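Local coordinates for protein methylenetetrahydrofolate--tRNA-(uracil-5-)-methyltransferase TrmFO (Thermus thermophilus, PDB 3G5S) that binds FAD and probably catalyses the folate-dependent formation of 5-methyluridine at position 54 of tRNA, at residues 398-403 and 414-419; 68-73 and 371-376; 205-210 and 280-285. One frame throughout, in Å; residues are numbered along the deposited sequence.

Contact 1. Residues 398-403 and 414-419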
loop_
_atom_site.group_PDB
_atom_site.type_symbol
_atom_site.label_atom_id
_atom_site.label_comp_id
_atom_site.label_asym_id
_atom_site.label_seq_id
_atom_site.Cartn_x
_atom_site.Cartn_y
_atom_site.Cartn_z
ATOM N N GLY A 398 -4.922 9.502 -5.935
ATOM C CA GLY A 398 -4.462 9.156 -7.268
ATOM C C GLY A 398 -4.992 7.830 -7.798
ATOM O O GLY A 398 -4.934 7.579 -9.002
ATOM N N LEU A 399 -5.524 6.995 -6.906
ATOM C CA LEU A 399 -5.966 5.645 -7.260
ATOM C C LEU A 399 -7.325 5.602 -7.945
ATOM O O LEU A 399 -7.669 4.597 -8.555
ATOM C CB LEU A 399 -6.034 4.778 -6.007
ATOM C CG LEU A 399 -4.703 4.527 -5.313
ATOM C CD1 LEU A 399 -4.930 3.808 -4.007
ATOM C CD2 LEU A 399 -3.732 3.752 -6.194
ATOM N N VAL A 400 -8.113 6.666 -7.809
ATOM C CA VAL A 400 -9.464 6.706 -8.373
ATOM C C VAL A 400 -9.516 7.726 -9.509
ATOM O O VAL A 400 -8.622 8.559 -9.637
ATOM C CB VAL A 400 -10.529 7.033 -7.298
ATOM C CG1 VAL A 400 -10.512 5.985 -6.184
ATOM C CG2 VAL A 400 -10.329 8.439 -6.740
ATOM N N PRO A 401 -10.558 7.667 -10.352
ATOM C CA PRO A 401 -10.612 8.626 -11.456
ATOM C C PRO A 401 -10.731 10.048 -10.942
ATOM O O PRO A 401 -11.210 10.288 -9.833
ATOM C CB PRO A 401 -11.888 8.227 -12.204
ATOM C CG PRO A 401 -12.091 6.794 -11.850
ATOM C CD PRO A 401 -11.653 6.687 -10.428
ATOM N N PRO A 402 -10.295 11.005 -11.761
ATOM C CA PRO A 402 -10.444 12.411 -11.402
ATOM C C PRO A 402 -11.915 12.787 -11.293
ATOM O O PRO A 402 -12.785 12.099 -11.828
ATOM C CB PRO A 402 -9.821 13.147 -12.597
ATOM C CG PRO A 402 -9.179 12.115 -13.453
ATOM C CD PRO A 402 -9.849 10.824 -13.151
ATOM N N VAL A 403 -12.190 13.887 -10.605
ATOM C CA VAL A 403 -13.460 14.566 -10.778
ATOM C C VAL A 403 -13.133 15.754 -11.649
ATOM O O VAL A 403 -12.386 16.643 -11.245
ATOM C CB VAL A 403 -14.058 15.042 -9.452
ATOM C CG1 VAL A 403 -15.232 15.985 -9.709
ATOM C CG2 VAL A 403 -14.485 13.842 -8.617
ATOM N N GLN A 414 -13.898 16.026 -1.763
ATOM C CA GLN A 414 -15.228 15.772 -1.231
ATOM C C GLN A 414 -16.116 15.089 -2.277
ATOM O O GLN A 414 -16.859 14.161 -1.966
ATOM C CB GLN A 414 -15.852 17.076 -0.716
ATOM C CG GLN A 414 -15.126 17.645 0.512
ATOM C CD GLN A 414 -15.672 18.984 0.977
ATOM O OE1 GLN A 414 -15.710 19.268 2.175
ATOM N NE2 GLN A 414 -16.086 19.813 0.032
ATOM N N ALA A 415 -16.028 15.544 -3.521
ATOM C CA ALA A 415 -16.784 14.935 -4.606
ATOM C C ALA A 415 -16.359 13.486 -4.839
ATOM O O ALA A 415 -17.211 12.620 -5.047
ATOM C CB ALA A 415 -16.630 15.746 -5.875
HETATM N N MSE A 416 -15.054 13.225 -4.793
HETATM C CA MSE A 416 -14.544 11.868 -4.963
HETATM C C MSE A 416 -15.020 10.955 -3.835
HETATM O O MSE A 416 -15.315 9.776 -4.054
HETATM C CB MSE A 416 -13.016 11.880 -4.995
HETATM C CG MSE A 416 -12.395 12.477 -6.241
HETATM SE SE MSE A 416 -10.453 12.366 -6.104
HETATM C CE MSE A 416 -9.968 12.948 -7.898
ATOM N N TYR A 417 -15.064 11.490 -2.625
ATOM C CA TYR A 417 -15.541 10.734 -1.479
ATOM C C TYR A 417 -16.989 10.303 -1.683
ATOM O O TYR A 417 -17.328 9.129 -1.543
ATOM C CB TYR A 417 -15.384 11.566 -0.208
ATOM C CG TYR A 417 -15.889 10.935 1.063
ATOM C CD1 TYR A 417 -17.245 10.903 1.352
ATOM C CD2 TYR A 417 -15.004 10.413 1.997
ATOM C CE1 TYR A 417 -17.709 10.342 2.518
ATOM C CE2 TYR A 417 -15.459 9.858 3.171
ATOM C CZ TYR A 417 -16.811 9.821 3.419
ATOM O OH TYR A 417 -17.268 9.271 4.593
ATOM N N ARG A 418 -17.851 11.253 -2.028
ATOM C CA ARG A 418 -19.259 10.922 -2.193
ATOM C C ARG A 418 -19.480 9.944 -3.331
ATOM O O ARG A 418 -20.250 8.994 -3.206
ATOM C CB ARG A 418 -20.071 12.181 -2.461
ATOM C CG ARG A 418 -20.233 13.059 -1.268
ATOM C CD ARG A 418 -21.316 14.085 -1.517
ATOM N NE ARG A 418 -21.464 14.966 -0.368
ATOM C CZ ARG A 418 -22.620 15.475 0.034
ATOM N NH1 ARG A 418 -23.737 15.179 -0.620
ATOM N NH2 ARG A 418 -22.660 16.278 1.091
ATOM N N ARG A 419 -18.811 10.190 -4.448
ATOM C CA ARG A 419 -18.939 9.323 -5.608
ATOM C C ARG A 419 -18.455 7.912 -5.286
ATOM O O ARG A 419 -19.095 6.918 -5.642
ATOM C CB ARG A 419 -18.140 9.901 -6.771
ATOM C CG ARG A 419 -18.226 9.099 -8.057
ATOM C CD ARG A 419 -17.240 9.619 -9.097
ATOM N NE ARG A 419 -15.870 9.419 -8.638
ATOM C CZ ARG A 419 -14.789 9.887 -9.250
ATOM N NH1 ARG A 419 -14.902 10.594 -10.368
ATOM N NH2 ARG A 419 -13.592 9.641 -8.741
#

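Contact 2. Residues 68-73 and 371-376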
loop_
_atom_site.group_PDB
_atom_site.type_symbol
_atom_site.label_atom_id
_atom_site.label_comp_id
_atom_site.label_asym_id
_atom_site.label_seq_id
_atom_site.Cartn_x
_atom_site.Cartn_y
_atom_site.Cartn_z
ATOM N N GLN A 68 -12.251 4.078 5.204
ATOM C CA GLN A 68 -12.920 3.806 6.475
ATOM C C GLN A 68 -14.427 3.686 6.290
ATOM O O GLN A 68 -15.059 2.768 6.810
ATOM C CB GLN A 68 -12.613 4.907 7.492
ATOM C CG GLN A 68 -11.175 4.885 7.983
ATOM C CD GLN A 68 -10.762 6.163 8.689
ATOM O OE1 GLN A 68 -11.587 7.037 8.960
ATOM N NE2 GLN A 68 -9.473 6.279 8.989
ATOM N N ALA A 69 -15.007 4.635 5.565
ATOM C CA ALA A 69 -16.446 4.633 5.329
ATOM C C ALA A 69 -16.887 3.411 4.527
ATOM O O ALA A 69 -17.922 2.806 4.823
ATOM C CB ALA A 69 -16.882 5.924 4.637
ATOM N N GLU A 70 -16.108 3.051 3.512
ATOM C CA GLU A 70 -16.408 1.859 2.728
ATOM C C GLU A 70 -16.399 0.629 3.614
ATOM O O GLU A 70 -17.277 -0.221 3.524
ATOM C CB GLU A 70 -15.383 1.691 1.598
ATOM C CG GLU A 70 -15.506 2.740 0.508
ATOM C CD GLU A 70 -14.406 2.689 -0.547
ATOM O OE1 GLU A 70 -13.455 1.865 -0.457
ATOM O OE2 GLU A 70 -14.504 3.520 -1.486
HETATM N N MSE A 71 -15.385 0.518 4.461
HETATM C CA MSE A 71 -15.270 -0.657 5.312
HETATM C C MSE A 71 -16.398 -0.739 6.350
HETATM O O MSE A 71 -16.846 -1.836 6.675
HETATM C CB MSE A 71 -13.873 -0.742 5.920
HETATM C CG MSE A 71 -12.820 -1.170 4.894
HETATM SE SE MSE A 71 -13.205 -2.929 4.102
HETATM C CE MSE A 71 -14.105 -2.313 2.491
ATOM N N ARG A 72 -16.885 0.400 6.852
ATOM C CA ARG A 72 -18.076 0.360 7.694
ATOM C C ARG A 72 -19.264 -0.182 6.917
ATOM O O ARG A 72 -20.024 -1.003 7.426
ATOM C CB ARG A 72 -18.429 1.740 8.239
ATOM C CG ARG A 72 -17.477 2.265 9.286
ATOM C CD ARG A 72 -18.091 3.450 10.039
ATOM N NE ARG A 72 -17.142 4.006 10.992
ATOM C CZ ARG A 72 -16.289 4.987 10.722
ATOM N NH1 ARG A 72 -16.290 5.573 9.527
ATOM N NH2 ARG A 72 -15.439 5.384 11.657
ATOM N N ARG A 73 -19.447 0.298 5.693
ATOM C CA ARG A 73 -20.569 -0.157 4.885
ATOM C C ARG A 73 -20.469 -1.658 4.645
ATOM O O ARG A 73 -21.488 -2.339 4.565
ATOM C CB ARG A 73 -20.627 0.599 3.556
ATOM C CG ARG A 73 -20.819 2.110 3.667
ATOM C CD ARG A 73 -22.265 2.513 3.850
ATOM N NE ARG A 73 -22.443 3.965 3.962
ATOM C CZ ARG A 73 -22.891 4.752 2.984
ATOM N NH1 ARG A 73 -23.198 4.238 1.801
ATOM N NH2 ARG A 73 -23.038 6.056 3.188
ATOM N N GLU A 371 -13.600 0.983 -9.742
ATOM C CA GLU A 371 -12.472 1.915 -9.751
ATOM C C GLU A 371 -12.721 3.202 -8.960
ATOM O O GLU A 371 -11.775 3.825 -8.476
ATOM C CB GLU A 371 -12.090 2.265 -11.202
ATOM C CG GLU A 371 -13.229 2.900 -12.001
ATOM C CD GLU A 371 -12.799 3.417 -13.368
ATOM O OE1 GLU A 371 -11.611 3.267 -13.718
ATOM O OE2 GLU A 371 -13.653 3.977 -14.089
ATOM N N GLU A 372 -13.986 3.609 -8.847
ATOM C CA GLU A 372 -14.332 4.834 -8.122
ATOM C C GLU A 372 -14.218 4.672 -6.616
ATOM O O GLU A 372 -14.097 5.665 -5.900
ATOM C CB GLU A 372 -15.750 5.300 -8.456
ATOM C CG GLU A 372 -15.931 5.780 -9.876
ATOM C CD GLU A 372 -15.932 4.656 -10.893
ATOM O OE1 GLU A 372 -16.147 3.483 -10.506
ATOM O OE2 GLU A 372 -15.730 4.961 -12.093
ATOM N N SER A 373 -14.307 3.437 -6.131
ATOM C CA SER A 373 -14.168 3.199 -4.705
ATOM C C SER A 373 -12.694 3.158 -4.353
ATOM O O SER A 373 -11.849 2.833 -5.194
ATOM C CB SER A 373 -14.870 1.912 -4.274
ATOM O OG SER A 373 -14.212 0.753 -4.732
HETATM N N MSE A 374 -12.380 3.483 -3.110
HETATM C CA MSE A 374 -10.984 3.463 -2.700
HETATM C C MSE A 374 -10.443 2.029 -2.662
HETATM O O MSE A 374 -9.328 1.771 -3.119
HETATM C CB MSE A 374 -10.790 4.165 -1.360
HETATM C CG MSE A 374 -9.335 4.350 -0.950
HETATM SE SE MSE A 374 -8.253 5.303 -2.275
HETATM C CE MSE A 374 -9.295 6.931 -2.399
ATOM N N LEU A 375 -11.213 1.084 -2.133
ATOM C CA LEU A 375 -10.734 -0.298 -2.139
ATOM C C LEU A 375 -10.546 -0.780 -3.578
ATOM O O LEU A 375 -9.555 -1.440 -3.895
ATOM C CB LEU A 375 -11.674 -1.226 -1.369
ATOM C CG LEU A 375 -11.244 -2.698 -1.375
ATOM C CD1 LEU A 375 -9.799 -2.870 -0.888
ATOM C CD2 LEU A 375 -12.199 -3.529 -0.541
ATOM N N GLY A 376 -11.490 -0.449 -4.451
ATOM C CA GLY A 376 -11.379 -0.819 -5.847
ATOM C C GLY A 376 -10.169 -0.200 -6.518
ATOM O O GLY A 376 -9.447 -0.855 -7.266
#

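Contact 3. Residues 205-210 and 280-285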
loop_
_atom_site.group_PDB
_atom_site.type_symbol
_atom_site.label_atom_id
_atom_site.label_comp_id
_atom_site.label_asym_id
_atom_site.label_seq_id
_atom_site.Cartn_x
_atom_site.Cartn_y
_atom_site.Cartn_z
ATOM N N GLU A 205 20.551 18.508 5.320
ATOM C CA GLU A 205 20.012 18.922 6.611
ATOM C C GLU A 205 18.598 18.425 6.907
ATOM O O GLU A 205 18.121 18.532 8.038
ATOM C CB GLU A 205 20.044 20.447 6.720
ATOM C CG GLU A 205 21.438 21.047 6.655
ATOM C CD GLU A 205 21.418 22.563 6.678
ATOM O OE1 GLU A 205 20.341 23.150 6.435
ATOM O OE2 GLU A 205 22.479 23.170 6.936
ATOM N N ALA A 206 17.927 17.892 5.894
ATOM C CA ALA A 206 16.530 17.490 6.035
ATOM C C ALA A 206 16.321 16.449 7.135
ATOM O O ALA A 206 17.141 15.548 7.314
ATOM C CB ALA A 206 16.003 16.975 4.714
ATOM N N GLN A 207 15.214 16.572 7.863
ATOM C CA GLN A 207 14.895 15.631 8.933
ATOM C C GLN A 207 14.482 14.270 8.379
ATOM O O GLN A 207 13.681 14.176 7.446
ATOM C CB GLN A 207 13.797 16.192 9.842
ATOM C CG GLN A 207 14.238 17.373 10.692
ATOM C CD GLN A 207 13.292 17.645 11.845
ATOM O OE1 GLN A 207 12.129 17.243 11.820
ATOM N NE2 GLN A 207 13.791 18.330 12.869
ATOM N N ARG A 208 15.034 13.210 8.960
ATOM C CA ARG A 208 14.747 11.860 8.493
ATOM C C ARG A 208 14.297 10.948 9.626
ATOM O O ARG A 208 14.620 11.181 10.792
ATOM C CB ARG A 208 15.975 11.269 7.800
ATOM C CG ARG A 208 17.194 11.160 8.697
ATOM C CD ARG A 208 18.464 11.432 7.914
ATOM N NE ARG A 208 18.459 12.780 7.350
ATOM C CZ ARG A 208 19.298 13.200 6.408
ATOM N NH1 ARG A 208 20.212 12.375 5.918
ATOM N NH2 ARG A 208 19.219 14.443 5.951
ATOM N N HIS A 209 13.545 9.909 9.276
ATOM C CA HIS A 209 13.117 8.918 10.254
ATOM C C HIS A 209 14.288 8.048 10.674
ATOM O O HIS A 209 15.251 7.876 9.927
ATOM C CB HIS A 209 12.003 8.036 9.688
ATOM C CG HIS A 209 10.724 8.766 9.428
ATOM N ND1 HIS A 209 9.907 9.220 10.443
ATOM C CD2 HIS A 209 10.114 9.112 8.271
ATOM C CE1 HIS A 209 8.853 9.821 9.920
ATOM N NE2 HIS A 209 8.954 9.768 8.603
ATOM N N THR A 210 14.196 7.495 11.878
ATOM C CA THR A 210 15.212 6.587 12.386
ATOM C C THR A 210 14.730 5.147 12.245
ATOM O O THR A 210 13.603 4.827 12.620
ATOM C CB THR A 210 15.543 6.888 13.859
ATOM O OG1 THR A 210 16.463 5.909 14.358
ATOM C CG2 THR A 210 14.279 6.874 14.708
ATOM N N GLY A 280 14.180 7.908 3.355
ATOM C CA GLY A 280 13.619 7.733 4.679
ATOM C C GLY A 280 13.299 9.061 5.339
ATOM O O GLY A 280 13.081 9.121 6.544
ATOM N N LEU A 281 13.278 10.128 4.551
ATOM C CA LEU A 281 12.986 11.455 5.083
ATOM C C LEU A 281 11.576 11.541 5.647
ATOM O O LEU A 281 10.666 10.859 5.179
ATOM C CB LEU A 281 13.149 12.505 3.992
ATOM C CG LEU A 281 14.585 12.813 3.559
ATOM C CD1 LEU A 281 14.590 13.815 2.420
ATOM C CD2 LEU A 281 15.419 13.325 4.731
ATOM N N LYS A 282 11.392 12.393 6.649
ATOM C CA LYS A 282 10.054 12.681 7.149
ATOM C C LYS A 282 9.236 13.282 6.020
ATOM O O LYS A 282 9.770 13.970 5.155
ATOM C CB LYS A 282 10.112 13.632 8.343
ATOM C CG LYS A 282 10.931 13.088 9.495
ATOM C CD LYS A 282 10.709 13.878 10.768
ATOM C CE LYS A 282 11.538 13.300 11.902
ATOM N NZ LYS A 282 11.109 13.810 13.234
ATOM N N TRP A 283 7.938 13.022 6.026
ATOM C CA TRP A 283 7.112 13.383 4.885
ATOM C C TRP A 283 7.060 14.899 4.605
ATOM O O TRP A 283 7.165 15.304 3.454
ATOM C CB TRP A 283 5.739 12.714 5.007
ATOM C CG TRP A 283 5.854 11.199 4.929
ATOM C CD1 TRP A 283 7.010 10.464 4.890
ATOM C CD2 TRP A 283 4.783 10.250 4.909
ATOM N NE1 TRP A 283 6.722 9.123 4.825
ATOM C CE2 TRP A 283 5.364 8.964 4.837
ATOM C CE3 TRP A 283 3.392 10.362 4.934
ATOM C CZ2 TRP A 283 4.598 7.802 4.786
ATOM C CZ3 TRP A 283 2.636 9.202 4.886
ATOM C CH2 TRP A 283 3.241 7.943 4.815
ATOM N N PRO A 284 6.933 15.741 5.649
ATOM C CA PRO A 284 6.947 17.181 5.347
ATOM C C PRO A 284 8.266 17.631 4.719
ATOM O O PRO A 284 8.282 18.561 3.911
ATOM C CB PRO A 284 6.761 17.828 6.723
ATOM C CG PRO A 284 6.012 16.792 7.517
ATOM C CD PRO A 284 6.580 15.476 7.055
ATOM N N GLU A 285 9.363 16.976 5.081
ATOM C CA GLU A 285 10.650 17.290 4.469
ATOM C C GLU A 285 10.691 16.860 3.008
ATOM O O GLU A 285 11.226 17.571 2.163
ATOM C CB GLU A 285 11.801 16.649 5.241
ATOM C CG GLU A 285 11.955 17.183 6.655
ATOM C CD GLU A 285 12.452 18.623 6.699
ATOM O OE1 GLU A 285 11.714 19.548 6.289
ATOM O OE2 GLU A 285 13.592 18.828 7.153
HETATM O O HOH W 1 6.859 11.718 8.358
#

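Contact 1. Residues 398-403 and 414-419
Arg-419 holds two successive backbone carbonyls of the 398-403 loop, and Met-416, a selenomethionine, packs one turn earlier on the same helix. The polar part is a pair of hydrogen bonds from one guanidinium. NH2 of Arg-419 donates to Pro-401 O at 2.7 Å, with an N-H...O angle of 167°. NH1 of Arg-419 donates to Pro-402 O at 3.0 Å. Both oxygens lie at the guanidinium edge, in its plane. Seen from the loop, each nitrogen sits above the plane of the carbonyl it binds. The chain of Arg-419 starts extended and bends at chi3 (65°), which turns NE and leads into this grip. Two bonds in one plane fix the rotation of the guanidinium.

The apolar part centres on Val-403. Its CG2 lies over one guanidinium face, toward the rim, 3.7 Å from Arg-419 NH1. The same methyl presses on the Met-416 chain, with CG2 of Val-403 only 3.4 Å from CG of Met-416, tighter than usual carbon contact. Val-403 CG2 also meets Ala-415 CB at 4.0 Å. Met-416 is extended beyond CG: chi3 (172°) sets CE anti to CB and carries it to the loop backbone. There its CE lies 3.6 Å from Pro-402 CA. CG2 of Val-400 touches the selenium, with SE of Met-416 at 4.0 Å.

Around the contact, Val-400 also packs on Met-374 of helix 374-384, and Met-416 on Trp-397. Gly-398 O accepts a hydrogen bond from Arg-270 NE.

Pro-401 and Pro-402 have polyproline-like backbone angles. This is surface packing of an extended proline-containing loop on helix 409-429, which follows it in the chain.

Contact 2. Residues 68-73 and 371-376
Glu-70 reaches the start of helix 374-384 with CG anti to its carbonyl carbon (chi1 -70°) and CD anti to CA (chi2 174°). This extended chain carries the carboxylate to two consecutive backbone amides. Met-374 N donates to Glu-70 OE2 at 2.7 Å. Leu-375 N donates to Glu-70 OE1 at 2.9 Å. Each oxygen uses its syn lone pair, on the side of the other oxygen. The two bonds hold the carboxylate against the first turn of the helix. The amino end of a helix would be expected to favour the negative charge there.

Ser-373 occupies the N-cap position, and its OG accepts from Gly-376 N at 3.0 Å. The same OG is hydrogen-bonded to Pro-370 O. CB of Ser-373 lies close to the carboxylate, 3.2 Å from Glu-70 OE2. An alanine in place of Glu-70 would probably leave the amides of Met-374 and Leu-375 without their acceptor and open a gap between the helices.

A second, apolar touch lies beside this. Met-71, a selenomethionine, bends at chi2 (-59°) and again at chi3, and its end approaches Leu-375. Its CE meets Leu-375 CD2 at 3.8 Å, the two side chains crossing at about a right angle.

The contact is buried. Phe-424 of helix 409-429 packs on both Glu-70 and Met-71. Ala-348 of helix 343-361 touches Met-71 and Leu-375. Helix 63-74 thus meets the amino end of helix 374-384, with helices 409-429 and 343-361 packing against the contact.

Contact 3. Residues 205-210 and 280-285
Arg-208 and Leu-281 pair in a single antiparallel beta bridge, which joins the loop after helix 193-205 to the residues leading into helix 283-290. They form a non-hydrogen-bonded pair, and the bonds come from their neighbours. His-209 N donates to Gly-280 O at 2.9 Å. Lys-282 N donates to Gln-207 O at 3.0 Å.

A third bond is made by a side chain. Gln-207 N donates to Glu-285 OE2 at 2.9 Å, nearly straight at 172°, using the anti lone pair of that oxygen. The other oxygen, Glu-285 OE1, forms a salt bridge with Arg-288. Arg-208 folds back over its own segment. Its CG lies between the backbone N and the carbonyl carbon (chi1 61°), and the chain bends further at chi2 and chi3. NE and NH2 then grip Ala-206 O side-on, with NH2 of Arg-208 2.7 Å from O of Ala-206. NH2 also bonds to Leu-203 O in the preceding helix.

The apolar contacts centre on Leu-281. Its CD2 lies over one face of the Arg-208 guanidinium and also packs on Ala-206 CB.

His-209 has two ring contacts. Lys-282 CG sits over the centre of one face, 4.0 Å from the ring centroid, a CH-pi contact. The edge of His-209 points to the face of Trp-283 in an offset edge-to-face pair, with planes at 88°. The ring of Trp-283 also stacks with Tyr-304. A water in the plane of the His-209 ring links the segments, 2.9 Å from His-209 NE2 and accepting from Trp-283 N at 2.9 Å.

Contact 2 is buried, contact 1 lies at the surface, and contact 3 is partly buried. Contacts 1 and 2 belong to one region and touch. Val-400 CG1 and Pro-401 CD pack on Glu-371 O, and the Tyr-417 hydroxyl packs on Ala-69. Their helices 374-384 and 409-429 follow each other in the chain. Contact 3 stands apart, with its centre about 29 Å from that of contact 1 and 31 Å from that of contact 2. The chemistry differs too. At 68-73 and 371-376 a carboxylate accepts from helix amides. At 398-403 and 414-419 a guanidinium donates to loop carbonyls. At 205-210 and 280-285 backbone pairing is joined by a side-chain carboxylate bond, ring contacts and a bridging water.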